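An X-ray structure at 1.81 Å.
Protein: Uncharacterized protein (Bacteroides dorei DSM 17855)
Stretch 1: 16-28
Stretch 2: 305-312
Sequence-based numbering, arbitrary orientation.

Stretch 1 (16-28) IISSWMDKGYYPG
Stretch 2 (305-312) FFIAHVQG

The apolar centre of the contact is the ring of Phe-306, whose CA-to-CB bond points toward the first stretch from a strand that includes residues 305-307 (phi/psi -106/126, chi1 170°, t; chi2 76°). Helix 16-22 runs nearly parallel to this strand, at 10° between N-to-C directions, but the axes come no closer than 12.4 Å and the CA atoms of Ile-17 and Phe-306 lie 9.5 Å apart. Side chains span that gap. Ile-17 (m, t) and Trp-20 (chi1 -59°, m; chi2 -27°), one helical turn apart, both send their CA-to-CB bonds toward the second stretch: Ile-17 CG2 lies 3.9 Å from Phe-306 CE1, and Trp-20 CZ3 lies 3.9 Å from Phe-306 CZ. The Trp-20 edge meets the Phe-306 face in an offset edge-to-face pair, with centroids 5.5 Å apart and planes at 62°. Selenomethionine Met-21 (m, m, t) leaves the helix sideways, yet its flexible chain brings CE to 4.3 Å from Phe-306 CZ, at the ring edge.

Phe-306 in turn directs its edge at the face of Tyr-26 (centroids 5.7 Å, planes 70°; Tyr-26 CE2 to Phe-306 CZ 4.0 Å). Tyr-26 is extended (-124/151), and although its CA-to-CB bond points away, chi1 -55° (m) carries the buried ring back against the second stretch, and chi2 -75° sets the tilt of its plane. Ala-308 CB sits 3.9 Å from the centroid of the Tyr-26 ring, 23° off its normal, a CH-pi contact that lays the methyl over the ring face. At the ring edge, Tyr-26 CE1 lies 3.4 Å from Val-310 N; the Val-310 side chain (chi1 75°, p) packs nearby, with its CB 3.9 Å from Tyr-26 CE1.

Outward, the contact becomes polar. The helix closes in a Schellman motif: Gly-24 N bonds to Met-21 O (3.1 Å), Tyr-25 N weakly to Trp-20 O (3.1 Å), and Gly-24 adopts 76/13, a positive phi that favours glycine. Tyr-25 (-61/-41) then presents its carbonyl: Gln-311 N donates to Tyr-25 O at 3.0 Å and 173°, while Val-310 CA makes a CA-H...O contact with Tyr-25 O at 3.5 Å. The CA atoms of Tyr-26 and Val-310 are 5.0 Å apart here. Exposed Gln-311 (p, t, chi3 -16°) reaches back, its NE2 donating to Gly-24 O at 2.7 Å and 153°; its CD also packs 3.9 Å from Pro-27 CD.

Two waters complete the edge. Water 1 donates to Gly-24 O (3.0 Å) and Gln-311 O (3.2 Å); water 2 donates to Gly-28 O (2.8 Å) and accepts from His-309 N (2.9 Å). Altogether 508 Å² is buried, both sides summed.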

# COMPACT_ATOMS: atom_id res chain seq x y z
N ILE A 16 22.03 -6.26 -8.54
CA ILE A 16 21.35 -6.69 -7.31
C ILE A 16 20.15 -7.57 -7.67
O ILE A 16 19.96 -8.63 -7.10
CB ILE A 16 20.91 -5.50 -6.45
CG1 ILE A 16 22.14 -4.78 -5.89
CG2 ILE A 16 19.98 -5.96 -5.33
CD1 ILE A 16 21.84 -3.42 -5.25
N ILE A 17 19.36 -7.14 -8.64
CA ILE A 17 18.18 -7.92 -9.02
C ILE A 17 18.59 -9.28 -9.65
O ILE A 17 18.01 -10.32 -9.34
CB ILE A 17 17.26 -7.13 -9.97
CG1 ILE A 17 16.76 -5.86 -9.29
CG2 ILE A 17 16.09 -7.98 -10.43
CD1 ILE A 17 16.03 -4.89 -10.18
N SER A 18 19.62 -9.26 -10.49
CA SER A 18 20.08 -10.50 -11.13
C SER A 18 20.56 -11.50 -10.10
O SER A 18 20.30 -12.71 -10.23
CB SER A 18 21.19 -10.19 -12.16
OG SER A 18 20.67 -9.39 -13.20
N SER A 19 21.25 -11.02 -9.07
CA SER A 19 21.71 -11.89 -8.00
C SER A 19 20.55 -12.54 -7.25
O SER A 19 20.65 -13.69 -6.82
CB SER A 19 22.58 -11.12 -6.99
OG SER A 19 21.77 -10.37 -6.09
N TRP A 20 19.45 -11.81 -7.03
CA TRP A 20 18.25 -12.45 -6.47
C TRP A 20 17.70 -13.57 -7.40
O TRP A 20 17.25 -14.61 -6.93
CB TRP A 20 17.12 -11.47 -6.21
CG TRP A 20 17.46 -10.36 -5.25
CD1 TRP A 20 18.39 -10.38 -4.23
CD2 TRP A 20 16.84 -9.06 -5.21
NE1 TRP A 20 18.39 -9.16 -3.57
CE2 TRP A 20 17.45 -8.34 -4.16
CE3 TRP A 20 15.80 -8.46 -5.93
CZ2 TRP A 20 17.04 -7.04 -3.81
CZ3 TRP A 20 15.43 -7.14 -5.61
CH2 TRP A 20 16.08 -6.44 -4.60
N MSE A 21 17.79 -13.38 -8.70
CA MSE A 21 17.30 -14.39 -9.65
C MSE A 21 18.27 -15.57 -9.67
O MSE A 21 17.84 -16.72 -9.65
CB MSE A 21 17.17 -13.81 -11.06
CG MSE A 21 16.32 -12.52 -11.11
SE MSE A 21 14.43 -12.95 -10.74
CE MSE A 21 13.88 -11.13 -10.24
N ASP A 22 19.57 -15.29 -9.65
CA ASP A 22 20.56 -16.35 -9.66
C ASP A 22 20.52 -17.22 -8.40
O ASP A 22 20.74 -18.43 -8.47
CB ASP A 22 21.97 -15.78 -9.85
CG ASP A 22 22.15 -15.10 -11.20
OD1 ASP A 22 21.37 -15.39 -12.12
OD2 ASP A 22 23.02 -14.21 -11.31
N LYS A 23 20.12 -16.64 -7.26
CA LYS A 23 19.99 -17.43 -6.01
C LYS A 23 18.63 -18.10 -5.86
O LYS A 23 18.37 -18.74 -4.84
CB LYS A 23 20.25 -16.55 -4.79
CG LYS A 23 21.65 -15.98 -4.77
CD LYS A 23 21.85 -14.96 -3.66
CE LYS A 23 23.15 -14.22 -3.91
NZ LYS A 23 23.30 -13.06 -3.00
N GLY A 24 17.75 -17.92 -6.83
CA GLY A 24 16.46 -18.58 -6.82
C GLY A 24 15.44 -17.99 -5.83
O GLY A 24 14.43 -18.62 -5.54
N TYR A 25 15.71 -16.81 -5.29
CA TYR A 25 14.74 -16.16 -4.41
C TYR A 25 13.42 -15.87 -5.14
O TYR A 25 12.36 -15.92 -4.52
CB TYR A 25 15.27 -14.85 -3.87
CG TYR A 25 16.58 -14.88 -3.10
CD1 TYR A 25 16.97 -15.97 -2.36
CD2 TYR A 25 17.35 -13.73 -3.03
CE1 TYR A 25 18.14 -15.92 -1.60
CE2 TYR A 25 18.53 -13.69 -2.33
CZ TYR A 25 18.89 -14.78 -1.59
OH TYR A 25 20.07 -14.70 -0.89
N TYR A 26 13.51 -15.42 -6.39
CA TYR A 26 12.35 -15.26 -7.27
C TYR A 26 12.50 -16.05 -8.59
O TYR A 26 13.63 -16.21 -9.06
CB TYR A 26 12.19 -13.78 -7.66
CG TYR A 26 12.12 -12.83 -6.50
CD1 TYR A 26 10.97 -12.74 -5.74
CD2 TYR A 26 13.17 -11.98 -6.21
CE1 TYR A 26 10.87 -11.83 -4.69
CE2 TYR A 26 13.09 -11.08 -5.16
CZ TYR A 26 11.95 -11.02 -4.38
OH TYR A 26 11.88 -10.08 -3.36
N PRO A 27 11.38 -16.50 -9.19
CA PRO A 27 11.46 -17.15 -10.51
C PRO A 27 11.55 -16.12 -11.65
O PRO A 27 11.93 -16.46 -12.77
CB PRO A 27 10.15 -17.95 -10.59
CG PRO A 27 9.20 -17.23 -9.70
CD PRO A 27 10.02 -16.57 -8.63
N GLY A 28 11.19 -14.88 -11.36
CA GLY A 28 11.11 -13.83 -12.34
C GLY A 28 10.79 -12.54 -11.61
O GLY A 28 10.50 -12.55 -10.42
N PHE A 305 8.76 0.84 -9.48
CA PHE A 305 8.06 -0.34 -8.97
C PHE A 305 8.87 -1.55 -9.36
O PHE A 305 9.21 -1.73 -10.54
CB PHE A 305 6.65 -0.40 -9.55
CG PHE A 305 5.83 -1.56 -9.04
CD1 PHE A 305 5.83 -1.89 -7.68
CD2 PHE A 305 4.94 -2.21 -9.87
CE1 PHE A 305 5.01 -2.88 -7.17
CE2 PHE A 305 4.13 -3.22 -9.38
CZ PHE A 305 4.18 -3.58 -8.04
N PHE A 306 9.20 -2.37 -8.37
CA PHE A 306 9.70 -3.73 -8.61
C PHE A 306 8.59 -4.72 -8.26
O PHE A 306 8.04 -4.72 -7.12
CB PHE A 306 10.94 -4.00 -7.75
CG PHE A 306 11.41 -5.43 -7.75
CD1 PHE A 306 12.09 -5.97 -8.85
CD2 PHE A 306 11.24 -6.23 -6.64
CE1 PHE A 306 12.56 -7.28 -8.82
CE2 PHE A 306 11.68 -7.53 -6.61
CZ PHE A 306 12.33 -8.07 -7.72
N ILE A 307 8.26 -5.59 -9.23
CA ILE A 307 7.21 -6.59 -9.04
C ILE A 307 7.80 -8.01 -9.15
O ILE A 307 8.62 -8.31 -10.03
CB ILE A 307 6.02 -6.39 -10.00
CG1 ILE A 307 4.81 -7.19 -9.55
CG2 ILE A 307 6.41 -6.69 -11.43
CD1 ILE A 307 3.57 -6.90 -10.41
N ALA A 308 7.42 -8.85 -8.20
CA ALA A 308 7.90 -10.19 -8.06
C ALA A 308 7.17 -10.84 -6.88
O ALA A 308 6.50 -10.15 -6.11
CB ALA A 308 9.40 -10.20 -7.82
N HIS A 309 7.32 -12.15 -6.76
CA HIS A 309 6.72 -12.91 -5.65
C HIS A 309 7.74 -13.95 -5.19
O HIS A 309 8.09 -14.87 -5.91
CB HIS A 309 5.39 -13.57 -6.04
CG HIS A 309 4.61 -14.10 -4.87
ND1 HIS A 309 5.10 -15.07 -4.02
CD2 HIS A 309 3.41 -13.74 -4.37
CE1 HIS A 309 4.23 -15.28 -3.05
NE2 HIS A 309 3.21 -14.47 -3.22
N VAL A 310 8.22 -13.79 -3.97
CA VAL A 310 9.26 -14.69 -3.40
C VAL A 310 8.79 -16.14 -3.45
O VAL A 310 7.57 -16.45 -3.37
CB VAL A 310 9.62 -14.23 -1.94
CG1 VAL A 310 8.50 -14.63 -0.98
CG2 VAL A 310 10.97 -14.79 -1.47
N GLN A 311 9.74 -17.03 -3.66
CA GLN A 311 9.48 -18.46 -3.45
C GLN A 311 10.10 -18.88 -2.15
O GLN A 311 11.22 -18.47 -1.83
CB GLN A 311 9.89 -19.37 -4.62
CG GLN A 311 11.30 -19.28 -5.19
CD GLN A 311 11.38 -19.69 -6.69
OE1 GLN A 311 10.45 -20.32 -7.26
NE2 GLN A 311 12.50 -19.33 -7.35
N GLY A 312 9.33 -19.62 -1.37
CA GLY A 312 9.75 -20.03 -0.04
C GLY A 312 9.46 -18.93 0.96
O GLY A 312 8.58 -18.10 0.74
O HOH W 1 14.15 -19.45 -2.71
O HOH W 2 8.40 -13.68 -8.98